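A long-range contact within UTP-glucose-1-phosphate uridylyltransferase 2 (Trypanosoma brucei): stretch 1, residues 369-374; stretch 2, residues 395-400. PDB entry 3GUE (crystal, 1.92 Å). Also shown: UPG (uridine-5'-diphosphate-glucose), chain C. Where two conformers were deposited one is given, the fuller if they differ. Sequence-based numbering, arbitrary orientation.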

# COMPACT_ATOMS: atom_id res chain seq x y z
N ARG A 369 13.31 -3.14 9.50
CA ARG A 369 13.10 -2.73 8.12
C ARG A 369 13.04 -3.89 7.14
O ARG A 369 12.50 -3.72 6.07
CB ARG A 369 14.18 -1.72 7.68
CG ARG A 369 13.86 -1.03 6.36
CD ARG A 369 13.37 0.39 6.59
NE ARG A 369 12.78 0.99 5.39
CZ ARG A 369 11.78 1.87 5.42
NH1 ARG A 369 11.24 2.22 6.58
NH2 ARG A 369 11.28 2.37 4.30
N GLU A 370 13.57 -5.07 7.46
CA GLU A 370 13.58 -6.11 6.42
C GLU A 370 12.17 -6.67 6.13
O GLU A 370 11.98 -7.43 5.18
CB GLU A 370 14.66 -7.18 6.66
CG GLU A 370 16.08 -6.60 6.94
CD GLU A 370 16.76 -5.95 5.72
OE1 GLU A 370 17.10 -6.70 4.78
OE2 GLU A 370 16.99 -4.71 5.72
N ARG A 371 11.17 -6.23 6.89
CA ARG A 371 9.77 -6.59 6.61
C ARG A 371 8.99 -5.59 5.76
O ARG A 371 7.77 -5.74 5.60
CB ARG A 371 9.01 -6.83 7.92
CG ARG A 371 9.59 -7.94 8.75
CD ARG A 371 8.67 -8.35 9.84
NE ARG A 371 9.32 -9.37 10.65
CZ ARG A 371 8.80 -9.93 11.74
NH1 ARG A 371 7.60 -9.57 12.18
NH2 ARG A 371 9.50 -10.84 12.40
N PHE A 372 9.67 -4.59 5.23
CA PHE A 372 9.03 -3.46 4.57
C PHE A 372 9.95 -2.94 3.43
O PHE A 372 10.95 -2.30 3.70
CB PHE A 372 8.73 -2.36 5.62
CG PHE A 372 8.02 -1.13 5.08
CD1 PHE A 372 6.77 -1.24 4.45
CD2 PHE A 372 8.57 0.14 5.25
CE1 PHE A 372 6.12 -0.11 3.97
CE2 PHE A 372 7.91 1.28 4.78
CZ PHE A 372 6.68 1.16 4.14
N ALA A 373 9.60 -3.31 2.18
CA ALA A 373 10.22 -2.85 0.94
C ALA A 373 9.10 -2.26 0.06
O ALA A 373 8.67 -2.90 -0.91
CB ALA A 373 10.92 -4.02 0.20
N PRO A 374 8.63 -1.05 0.40
CA PRO A 374 7.46 -0.50 -0.29
C PRO A 374 7.80 0.00 -1.69
O PRO A 374 8.93 0.49 -1.93
CB PRO A 374 7.09 0.72 0.58
CG PRO A 374 8.44 1.21 1.08
CD PRO A 374 9.16 -0.10 1.41
N GLN A 395 12.24 -16.22 -0.49
CA GLN A 395 11.71 -15.45 -1.63
C GLN A 395 11.20 -14.04 -1.32
O GLN A 395 10.39 -13.49 -2.06
CB GLN A 395 10.65 -16.27 -2.39
CG GLN A 395 11.16 -17.64 -2.90
CD GLN A 395 12.15 -17.54 -4.03
OE1 GLN A 395 12.65 -16.45 -4.36
NE2 GLN A 395 12.44 -18.67 -4.65
N ARG A 396 11.68 -13.45 -0.23
CA ARG A 396 11.31 -12.09 0.10
C ARG A 396 12.32 -11.16 -0.56
O ARG A 396 13.39 -11.60 -0.99
CB ARG A 396 11.24 -11.87 1.62
CG ARG A 396 10.07 -12.57 2.29
CD ARG A 396 9.88 -12.15 3.75
NE ARG A 396 11.06 -12.44 4.54
CZ ARG A 396 11.80 -11.52 5.15
NH1 ARG A 396 11.45 -10.24 5.08
NH2 ARG A 396 12.89 -11.88 5.84
N LEU A 397 11.96 -9.90 -0.70
CA LEU A 397 12.92 -8.86 -1.10
C LEU A 397 13.24 -8.01 0.10
O LEU A 397 12.33 -7.54 0.81
CB LEU A 397 12.38 -8.03 -2.25
CG LEU A 397 12.58 -8.74 -3.58
CD1 LEU A 397 11.59 -9.85 -3.81
CD2 LEU A 397 12.49 -7.77 -4.70
N VAL A 398 14.53 -7.81 0.35
CA VAL A 398 14.98 -7.12 1.57
C VAL A 398 16.17 -6.21 1.26
O VAL A 398 17.00 -6.51 0.39
CB VAL A 398 15.41 -8.13 2.66
CG1 VAL A 398 14.22 -9.07 3.04
CG2 VAL A 398 16.59 -8.93 2.18
N LEU A 399 16.25 -5.10 1.98
CA LEU A 399 17.32 -4.14 1.82
C LEU A 399 18.63 -4.85 2.16
O LEU A 399 18.68 -5.67 3.07
CB LEU A 399 17.09 -2.94 2.76
CG LEU A 399 18.06 -1.76 2.64
CD1 LEU A 399 17.85 -1.00 1.35
CD2 LEU A 399 17.86 -0.83 3.83
N CYS A 400 19.66 -4.56 1.37
CA CYS A 400 21.00 -5.06 1.58
C CYS A 400 21.59 -4.63 2.93
O CYS A 400 21.24 -3.56 3.49
CB CYS A 400 21.92 -4.64 0.43
SG CYS A 400 22.30 -2.85 0.35
N1 UPG C . -5.27 -1.16 -2.68
C2 UPG C . -6.43 -1.96 -2.73
N3 UPG C . -7.65 -1.31 -2.83
C4 UPG C . -7.77 0.06 -2.89
C5 UPG C . -6.63 0.86 -2.82
C6 UPG C . -5.37 0.27 -2.71
O2 UPG C . -6.43 -3.20 -2.71
O4 UPG C . -8.91 0.53 -3.00
C1C UPG C . -3.93 -1.81 -2.56
C2C UPG C . -2.78 -1.39 -3.48
O2C UPG C . -2.88 -2.05 -4.75
C3C UPG C . -1.59 -1.93 -2.68
C4C UPG C . -2.01 -1.63 -1.25
O4C UPG C . -3.45 -1.50 -1.24
O3C UPG C . -1.53 -3.34 -2.84
C5C UPG C . -1.40 -0.28 -0.74
O5C UPG C . -1.92 0.85 -1.38
PA UPG C . -0.96 2.08 -1.79
O1A UPG C . 0.21 1.45 -2.46
O2A UPG C . -1.70 3.14 -2.48
O3A UPG C . -0.46 2.61 -0.32
PB UPG C . -1.17 3.74 0.62
O1B UPG C . -2.58 3.37 0.80
O2B UPG C . -0.81 5.12 0.17
O3B UPG C . -0.30 3.51 1.95
C1' UPG C . -0.41 2.23 2.67
C2' UPG C . -0.90 2.50 4.09
C3' UPG C . 0.08 3.46 4.74
C4' UPG C . 1.47 2.80 4.78
C5' UPG C . 1.92 2.41 3.35
C6' UPG C . 3.11 1.49 3.40
O2' UPG C . -2.22 3.09 4.08
O3' UPG C . -0.40 3.81 6.03
O4' UPG C . 2.42 3.67 5.37
O5' UPG C . 0.91 1.65 2.63
O6' UPG C . 3.74 1.45 2.12
O HOH W 1 13.86 -4.07 3.39
O HOH W 2 12.15 -5.95 3.06
O HOH W 3 19.95 -3.20 5.89

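Two segments far apart in sequence can be joined with few direct bonds when water occupies the gaps between their backbones, and this contact in the Trypanosoma brucei uridylyltransferase is a compact example. A short 3-10 segment, 369-371, closed by the bond from Phe-372 N to Arg-369 O (3.1 Å), lies beside the strand 397-399, and the CA atoms nearest each other across the two stretches are those of Glu-370 and Val-398, 5.1 Å apart.

A weak direct hydrogen bond runs from Arg-396 NH1 to Glu-370 O (2.9 Å, 127°). Arg-396 suits the task because its CA-to-CB bond points toward the other stretch and its long side chain brings the edge of the guanidinium to that carbonyl.

Water supplies further polar links. Water 1 accepts from Leu-399 N and is placed to donate to Arg-369 O, both at 3.0 Å, so a strand amide is satisfied across the gap. Water 2 lies within donating distance of two carbonyls, Glu-370 O at 2.6 Å and Leu-397 O at 2.8 Å, neither of which could donate to the other. Water 3 joins Cys-400 O (2.7 Å) to Glu-370 OE2 through a weak bond of 3.3 Å.

Packing centres on Glu-370, which contributes 107 Å² of the 303 Å² buried. Its CA-to-CB bond runs sideways, but chi1 and chi2, both m, bring the carboxylate nearer the strand. There OE1 lies 3.1 Å from Val-398 CB and 2.5 Å from Leu-399 O, while OE2 is 3.5 Å from Leu-399 CB. Leu-399 (49 Å² covered) and Leu-397 are both buried, an apt setting for nonpolar side chains. Ala-373 points its small methyl toward the strand, with CB 3.8 Å from Leu-397 O. Phe-372 instead points away, its ring edge approaching UDP-glucose, with CE1 3.4 Å from UPG O6'.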